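PDB 6ZM3: ubiquitin-conjugating enzyme-like protein from Leishmania mexicana, which probably acts as a catalytically inactive ubiquitin-conjugating enzyme variant that pairs with an active E2 to build ubiquitin chains. Local coordinates for residues I40-H43 with Y44-G47; C89-S92 with D93-N97; E99-H102 with V103-H106; Q134-E137 with G138-Y141. One frame throughout, in Å; residues are numbered along the deposited sequence.

Contact 1. Residues I40-H43 with Y44-G47; sequences IFFH and YWNG
Trp45 reaches back three residues to the backbone of Phe42, and a single side-chain hydrogen bond closes the link. Indole NE1 donates to Phe42 O over 2.9 Å with an N-H...O angle of 141°, moderately bent. The donor stands 42° out of the carbonyl plane, so it meets the oxygen from above. The approach depends on the first torsion of Trp45: chi1 of -59° sets CG opposite the carbonyl carbon and swings the indole toward the preceding loop. His43 O also lies at the indole edge, 3.9 Å from Trp45 CD1.

Apolar contact accompanies this bond. Trp45 CZ2 touches Phe42 CB at 3.8 Å, placing the benzo side of the indole against the base of the phenylalanine while the Phe42 ring leads away. At the first residue of the strand, Tyr44 CD2 lies 3.9 Å from His43 CB, a light contact between the roots of two rings that then diverge.

The surroundings place the pair in the fold. Trp45 packs on Leu13 and Phe42 on Leu14 of helix 9-22, and both also touch Leu34 of strand 30-34. His43 N bonds to Asp39 OD2.

The chemistry implies that the N-H of the buried Trp45, which would probably be costly to leave without an acceptor, finds one in Phe42 O, tying the loop's exit to the start of strand 44-50.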
# COMPACT_ATOMS: atom_id res chain seq x y z
N ILE B 40 -0.07 21.42 -11.38
CA ILE B 40 -0.06 21.58 -12.83
C ILE B 40 1.38 21.63 -13.32
O ILE B 40 1.62 21.79 -14.51
CB ILE B 40 -0.90 22.80 -13.27
CG1 ILE B 40 -0.37 24.11 -12.70
CG2 ILE B 40 -2.37 22.59 -12.91
CD1 ILE B 40 -0.12 25.15 -13.75
N PHE B 41 2.34 21.53 -12.40
CA PHE B 41 3.74 21.61 -12.78
C PHE B 41 4.41 20.25 -12.58
O PHE B 41 5.59 20.11 -12.85
CB PHE B 41 4.47 22.77 -12.09
CG PHE B 41 4.06 24.14 -12.54
CD1 PHE B 41 4.36 24.59 -13.82
CD2 PHE B 41 3.34 24.97 -11.71
CE1 PHE B 41 3.95 25.84 -14.25
CE2 PHE B 41 2.94 26.23 -12.13
CZ PHE B 41 3.24 26.67 -13.40
N PHE B 42 3.62 19.26 -12.15
CA PHE B 42 3.96 17.84 -12.17
C PHE B 42 5.30 17.57 -11.48
O PHE B 42 6.11 16.83 -12.01
CB PHE B 42 3.99 17.33 -13.62
CG PHE B 42 2.88 17.86 -14.49
CD1 PHE B 42 1.55 17.58 -14.20
CD2 PHE B 42 3.15 18.63 -15.61
CE1 PHE B 42 0.52 18.04 -15.01
CE2 PHE B 42 2.13 19.09 -16.43
CZ PHE B 42 0.82 18.79 -16.13
N HIS B 43 5.49 18.09 -10.26
CA HIS B 43 6.75 17.90 -9.56
C HIS B 43 6.89 16.45 -9.09
O HIS B 43 7.93 15.83 -9.30
CB HIS B 43 6.85 18.90 -8.40
CG HIS B 43 7.06 20.31 -8.83
ND1 HIS B 43 8.30 20.80 -9.20
CD2 HIS B 43 6.20 21.34 -8.92
CE1 HIS B 43 8.19 22.07 -9.49
NE2 HIS B 43 6.91 22.41 -9.33
N TYR B 44 5.84 15.88 -8.50
CA TYR B 44 5.97 14.57 -7.90
C TYR B 44 5.13 13.52 -8.61
O TYR B 44 3.96 13.78 -8.91
CB TYR B 44 5.59 14.64 -6.42
CG TYR B 44 6.71 15.22 -5.59
CD1 TYR B 44 7.78 14.43 -5.18
CD2 TYR B 44 6.71 16.55 -5.23
CE1 TYR B 44 8.81 14.96 -4.42
CE2 TYR B 44 7.73 17.09 -4.45
CZ TYR B 44 8.78 16.30 -4.05
OH TYR B 44 9.82 16.82 -3.31
N TRP B 45 5.74 12.34 -8.80
CA TRP B 45 5.12 11.18 -9.41
C TRP B 45 5.24 9.98 -8.48
O TRP B 45 6.24 9.83 -7.78
CB TRP B 45 5.77 10.91 -10.78
CG TRP B 45 5.64 12.05 -11.73
CD1 TRP B 45 6.24 13.27 -11.65
CD2 TRP B 45 4.87 12.07 -12.95
NE1 TRP B 45 5.87 14.06 -12.70
CE2 TRP B 45 5.01 13.35 -13.51
CE3 TRP B 45 4.04 11.13 -13.57
CZ2 TRP B 45 4.42 13.70 -14.73
CZ3 TRP B 45 3.40 11.50 -14.74
CH2 TRP B 45 3.60 12.77 -15.32
N ASN B 46 4.22 9.14 -8.48
CA ASN B 46 4.23 7.88 -7.77
C ASN B 46 4.79 6.88 -8.76
O ASN B 46 4.45 6.97 -9.92
CB ASN B 46 2.81 7.41 -7.41
CG ASN B 46 2.08 8.27 -6.40
OD1 ASN B 46 2.68 9.04 -5.68
ND2 ASN B 46 0.77 8.12 -6.33
N GLY B 47 5.64 5.96 -8.29
CA GLY B 47 6.10 4.87 -9.12
C GLY B 47 5.80 3.52 -8.47
O GLY B 47 5.77 3.37 -7.24

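Contact 2. Residues C89-S92 with D93-N97; sequences CVDS and DGTVN
Cys89 and Asn97 close the open end of this hairpin, away from the turn: Asn97 N donates to Cys89 O over 2.7 Å at an N-H...O angle of 172°. Further along, Asp91 N bonds to Thr95 O at 2.8 Å. These two bonds flank Val90 and Val96, a non-hydrogen-bonded antiparallel pair with CA atoms 4.6 Å apart. The valine side is the tight one. Val96 packs on Ile79, Phe81 and Leu120, and Val90 CG1 lies 3.5 Å from Gly94 O.

On the looser side the link is polar. Asn97 ND2 donates to the syn lone pair of Asp91 OD1 over 3.1 Å, within its own amide plane, although the amide and carboxylate planes are 76° apart. Its CG is anti to the backbone N, which carries the amide across to Asp91, while Asn97 OD1 accepts from Glu99 N. Thr95 OG1 sits between two carboxylates, 3.0 Å from Asp91 OD2 and 2.7 Å from Asp93 OD1. Asp93 OD1 accepts from Thr95 N, which meets it from above the carboxylate plane, an Asx turn.

Gly94 N returns to Asp91 O at 2.9 Å, closing a type I turn, and Gly94 has the positive phi of a left-handed residue. These features fit a short 3:5 hairpin, a type I turn plus G1 bulge, consistent with the segment that leads to the catalytic-cysteine region in active E2 enzymes.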
# COMPACT_ATOMS: atom_id res chain seq x y z
N CYS B 89 22.33 -0.08 -6.35
CA CYS B 89 22.22 1.32 -6.71
C CYS B 89 21.29 2.08 -5.77
O CYS B 89 21.06 3.27 -5.97
CB CYS B 89 21.76 1.48 -8.16
SG CYS B 89 20.16 0.69 -8.50
N VAL B 90 20.73 1.39 -4.77
CA VAL B 90 19.84 2.05 -3.82
C VAL B 90 20.56 2.25 -2.48
O VAL B 90 21.00 1.27 -1.88
CB VAL B 90 18.57 1.21 -3.61
CG1 VAL B 90 17.62 1.93 -2.66
CG2 VAL B 90 17.87 0.97 -4.95
N ASP B 91 20.64 3.51 -2.02
CA ASP B 91 21.31 3.81 -0.76
C ASP B 91 20.43 3.44 0.42
O ASP B 91 19.30 2.99 0.24
CB ASP B 91 21.62 5.29 -0.61
CG ASP B 91 22.50 5.88 -1.70
OD1 ASP B 91 23.18 5.11 -2.37
OD2 ASP B 91 22.49 7.12 -1.85
N SER B 92 20.95 3.64 1.64
CA SER B 92 20.31 3.08 2.83
C SER B 92 19.07 3.90 3.21
O SER B 92 18.29 3.48 4.07
CB SER B 92 21.29 2.96 3.98
OG SER B 92 21.74 4.25 4.34
N ASP B 93 18.88 5.07 2.58
CA ASP B 93 17.65 5.81 2.79
C ASP B 93 16.66 5.58 1.65
O ASP B 93 15.65 6.29 1.59
CB ASP B 93 17.91 7.30 3.05
CG ASP B 93 18.49 8.04 1.86
OD1 ASP B 93 18.88 7.38 0.88
OD2 ASP B 93 18.55 9.28 1.93
N GLY B 94 16.97 4.66 0.74
CA GLY B 94 16.10 4.35 -0.40
C GLY B 94 16.39 5.16 -1.67
O GLY B 94 15.78 4.91 -2.71
N THR B 95 17.27 6.17 -1.59
CA THR B 95 17.59 6.99 -2.75
C THR B 95 18.27 6.15 -3.84
O THR B 95 19.19 5.38 -3.56
CB THR B 95 18.45 8.19 -2.36
OG1 THR B 95 19.59 7.70 -1.67
CG2 THR B 95 17.76 9.16 -1.43
N VAL B 96 17.85 6.34 -5.10
CA VAL B 96 18.56 5.73 -6.23
C VAL B 96 19.79 6.59 -6.48
O VAL B 96 19.68 7.78 -6.72
CB VAL B 96 17.67 5.59 -7.48
CG1 VAL B 96 18.42 5.09 -8.71
CG2 VAL B 96 16.51 4.64 -7.21
N ASN B 97 20.96 5.98 -6.30
CA ASN B 97 22.28 6.61 -6.35
C ASN B 97 22.64 6.98 -7.79
O ASN B 97 22.64 6.13 -8.67
CB ASN B 97 23.30 5.59 -5.81
CG ASN B 97 24.67 6.20 -5.66
OD1 ASN B 97 25.32 6.47 -6.67
ND2 ASN B 97 25.10 6.42 -4.44

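Contact 3. Residues E99-H102 with V103-H106; sequences EKFH and VFKH
Phe101 and Phe104 meet edge to face: the CD2 edge of Phe101 stands over the centre of the Phe104 ring, with centroids 5.1 Å apart and planes at 86°. Val103 makes a CH-pi contact over one face of the same Phe101 ring, its CB 3.6 Å from Phe101 CE2. One methyl of that valine, CG2, lies over the His102 imidazole at 3.7 Å from the ring centroid, a second CH-pi contact. Val103 thus meets two rings, Phe101 chiefly through CB and His102 through CG2.

The backbone sets these positions. Phe101 is the N-cap of helix 102-105, and its O accepts both Lys105 N at 3.0 Å and Phe104 N at 2.8 Å, the former nearly straight. His106 N bonds to His102 O at 3.2 Å, at the last turn. With chi1 of -174°, Phe101 CG lies anti to its N, aligning the ring beside Val103.

Beyond this shell, Val96 and Leu120 pack on Phe101, Pro76 and Pro77 on Phe104, and a weak bond joins His102 NE2 to Glu119 OE1.

Chemically, the contact joins packing among the buried Phe101, Val103 and Phe104, with exposed His102 laid over Val103 CG2, to a doubly used carbonyl that ties this very short helix to its cap.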
# COMPACT_ATOMS: atom_id res chain seq x y z
N GLU B 99 25.48 7.81 -9.17
CA GLU B 99 26.74 7.32 -9.71
C GLU B 99 26.68 5.81 -9.92
O GLU B 99 27.50 5.25 -10.65
CB GLU B 99 27.93 7.77 -8.85
CG GLU B 99 27.90 9.26 -8.52
CD GLU B 99 29.22 10.03 -8.59
OE1 GLU B 99 30.06 9.85 -7.68
OE2 GLU B 99 29.39 10.82 -9.54
N LYS B 100 25.74 5.13 -9.26
CA LYS B 100 25.69 3.67 -9.31
C LYS B 100 24.60 3.17 -10.25
O LYS B 100 24.67 2.02 -10.69
CB LYS B 100 25.48 3.07 -7.92
CG LYS B 100 26.67 3.21 -6.98
CD LYS B 100 26.32 2.97 -5.52
CE LYS B 100 27.55 2.90 -4.65
NZ LYS B 100 27.28 2.15 -3.40
N PHE B 101 23.54 3.96 -10.49
CA PHE B 101 22.50 3.47 -11.41
C PHE B 101 22.95 3.81 -12.83
O PHE B 101 23.09 4.99 -13.12
CB PHE B 101 21.14 4.10 -11.08
CG PHE B 101 19.96 3.58 -11.87
CD1 PHE B 101 19.88 2.25 -12.26
CD2 PHE B 101 18.93 4.43 -12.24
CE1 PHE B 101 18.80 1.77 -12.99
CE2 PHE B 101 17.86 3.95 -12.99
CZ PHE B 101 17.78 2.63 -13.35
N HIS B 102 23.17 2.80 -13.67
CA HIS B 102 23.74 3.01 -15.00
C HIS B 102 23.01 4.13 -15.75
O HIS B 102 23.64 5.02 -16.31
CB HIS B 102 23.86 1.69 -15.79
CG HIS B 102 22.58 1.21 -16.39
ND1 HIS B 102 21.59 0.60 -15.64
CD2 HIS B 102 22.12 1.25 -17.66
CE1 HIS B 102 20.59 0.27 -16.42
NE2 HIS B 102 20.89 0.66 -17.67
N VAL B 103 21.67 4.15 -15.68
CA VAL B 103 20.87 5.13 -16.40
C VAL B 103 21.21 6.55 -15.96
O VAL B 103 21.05 7.50 -16.71
CB VAL B 103 19.38 4.86 -16.12
CG1 VAL B 103 18.51 5.97 -16.70
CG2 VAL B 103 19.02 3.48 -16.64
N PHE B 104 21.60 6.71 -14.71
CA PHE B 104 21.83 8.04 -14.18
C PHE B 104 23.29 8.46 -14.38
O PHE B 104 23.56 9.65 -14.56
CB PHE B 104 21.54 8.08 -12.68
CG PHE B 104 20.07 8.10 -12.34
CD1 PHE B 104 19.11 8.39 -13.30
CD2 PHE B 104 19.65 7.89 -11.03
CE1 PHE B 104 17.76 8.41 -12.97
CE2 PHE B 104 18.30 7.92 -10.70
CZ PHE B 104 17.35 8.16 -11.68
N LYS B 105 24.20 7.49 -14.25
CA LYS B 105 25.63 7.73 -14.40
C LYS B 105 25.90 8.31 -15.78
O LYS B 105 26.62 9.30 -15.91
CB LYS B 105 26.39 6.41 -14.26
CG LYS B 105 27.91 6.52 -14.16
CD LYS B 105 28.60 5.17 -14.34
CE LYS B 105 29.89 4.98 -13.58
NZ LYS B 105 30.93 5.96 -13.97
N HIS B 106 25.32 7.67 -16.80
CA HIS B 106 25.40 8.14 -18.18
C HIS B 106 24.03 8.65 -18.64
O HIS B 106 23.37 7.99 -19.45
CB HIS B 106 25.95 7.00 -19.06
CG HIS B 106 27.31 6.54 -18.66
ND1 HIS B 106 28.41 7.40 -18.63
CD2 HIS B 106 27.78 5.32 -18.33
CE1 HIS B 106 29.49 6.72 -18.28
NE2 HIS B 106 29.12 5.43 -18.09

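Contact 4. Residues Q134-E137 with G138-Y141; sequences QPPE and GSTY
A type II beta turn from Pro136 to Ser139 shapes this surface stretch of the C-terminal tail. Ser139 N closes it by donating to Pro136 O over 3.1 Å, with an N-H...O angle of 149° and the donor tilted 30° from the carbonyl plane. Gly138 occupies the third position, whose positive phi suits glycine.

The Ser139 side chain returns to the same carbonyl. A chi1 of -50° sets OG beside the backbone N, on the side of Pro136 O; the modelled separation of 2.4 Å between Ser139 OG and Pro136 O is too short to be trusted in detail. That hydroxyl also rests against proline: Pro136 CD is 3.6 Å from Ser139 OG, and Pro135 CB 3.9 Å from it. The Glu137 side chain leaves the backbone pointing away from Gly138-Tyr141 and runs on extended; the partner of its OE2, long and weak, is a basic side chain of another protein chain.

Around the turn, Arg60 NH2 bonds to Pro135 O and a backbone bond joins Ser139 to Lys84.

The bend therefore rests on the amide of Ser139 closing on Pro136 O, the hydroxyl's share being doubtful in detail, while the ring of Pro136 fixes its phi; polar closure does the holding, with little apolar burial.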
# COMPACT_ATOMS: atom_id res chain seq x y z
N GLN B 134 16.30 -9.99 0.69
CA GLN B 134 15.47 -8.80 0.81
C GLN B 134 14.96 -8.66 2.25
O GLN B 134 14.88 -9.65 2.99
CB GLN B 134 14.26 -8.94 -0.11
CG GLN B 134 14.58 -8.73 -1.59
CD GLN B 134 15.54 -7.59 -1.83
OE1 GLN B 134 15.27 -6.41 -1.56
NE2 GLN B 134 16.72 -7.96 -2.30
N PRO B 135 14.54 -7.45 2.70
CA PRO B 135 13.88 -7.33 4.00
C PRO B 135 12.51 -7.99 3.88
O PRO B 135 12.07 -8.33 2.76
CB PRO B 135 13.84 -5.81 4.25
CG PRO B 135 13.88 -5.21 2.86
CD PRO B 135 14.72 -6.16 2.03
N PRO B 136 11.81 -8.25 5.00
CA PRO B 136 10.47 -8.81 4.92
C PRO B 136 9.61 -7.97 3.98
O PRO B 136 9.76 -6.74 3.90
CB PRO B 136 9.96 -8.72 6.38
CG PRO B 136 11.24 -8.80 7.20
CD PRO B 136 12.27 -8.04 6.39
N GLU B 137 8.73 -8.67 3.27
CA GLU B 137 7.82 -8.05 2.32
C GLU B 137 6.93 -7.10 3.08
O GLU B 137 6.37 -7.50 4.10
CB GLU B 137 6.93 -9.11 1.67
CG GLU B 137 6.11 -8.53 0.51
CD GLU B 137 5.56 -9.64 -0.37
OE1 GLU B 137 5.76 -10.79 -0.02
OE2 GLU B 137 4.97 -9.36 -1.40
N GLY B 138 6.87 -5.84 2.63
CA GLY B 138 6.04 -4.79 3.18
C GLY B 138 6.86 -3.76 3.95
O GLY B 138 6.32 -2.74 4.38
N SER B 139 8.16 -4.04 4.13
CA SER B 139 9.03 -3.17 4.91
C SER B 139 9.17 -1.84 4.19
O SER B 139 9.11 -1.79 2.97
CB SER B 139 10.38 -3.82 5.15
OG SER B 139 10.23 -5.15 5.63
N THR B 140 9.35 -0.78 4.98
CA THR B 140 9.52 0.58 4.49
C THR B 140 10.78 1.11 5.17
O THR B 140 11.25 0.46 6.10
CB THR B 140 8.27 1.44 4.76
OG1 THR B 140 8.09 1.53 6.17
CG2 THR B 140 6.99 0.90 4.17
N TYR B 141 11.32 2.25 4.71
CA TYR B 141 12.46 2.91 5.34
C TYR B 141 12.00 3.58 6.64
O TYR B 141 10.80 3.80 6.85
CB TYR B 141 13.20 3.84 4.36
CG TYR B 141 13.89 3.06 3.27
CD1 TYR B 141 15.16 2.52 3.47
CD2 TYR B 141 13.25 2.78 2.07
CE1 TYR B 141 15.78 1.75 2.48
CE2 TYR B 141 13.84 1.98 1.09
CZ TYR B 141 15.11 1.47 1.30
OH TYR B 141 15.69 0.72 0.32
OXT TYR B 141 12.82 3.89 7.52

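Overall arrangement
Contacts 1 and 3 share an aromatic, partly buried character, yet they lie about 22 Å apart between centres: contact 1 joins a loop to strand 44-50 against helix 9-22, while contact 3 contains the N-cap and body of helix 102-105, which packs on helix 113-125. Contact 2 combines a valine side with a polar rim, and contact 4 is a surface turn with proline and serine in place of aromatic side chains. Two pairs touch. Val96 CG1 of contact 2 packs 3.5 Å from Phe104 CE2 of contact 3, extending one apolar cluster, and the Tyr141 ring of contact 4 covers the turn of contact 2, where Gly94 CA lies 3.5 Å from Tyr141 CZ. Another protein chain reaches contacts 1 and 4.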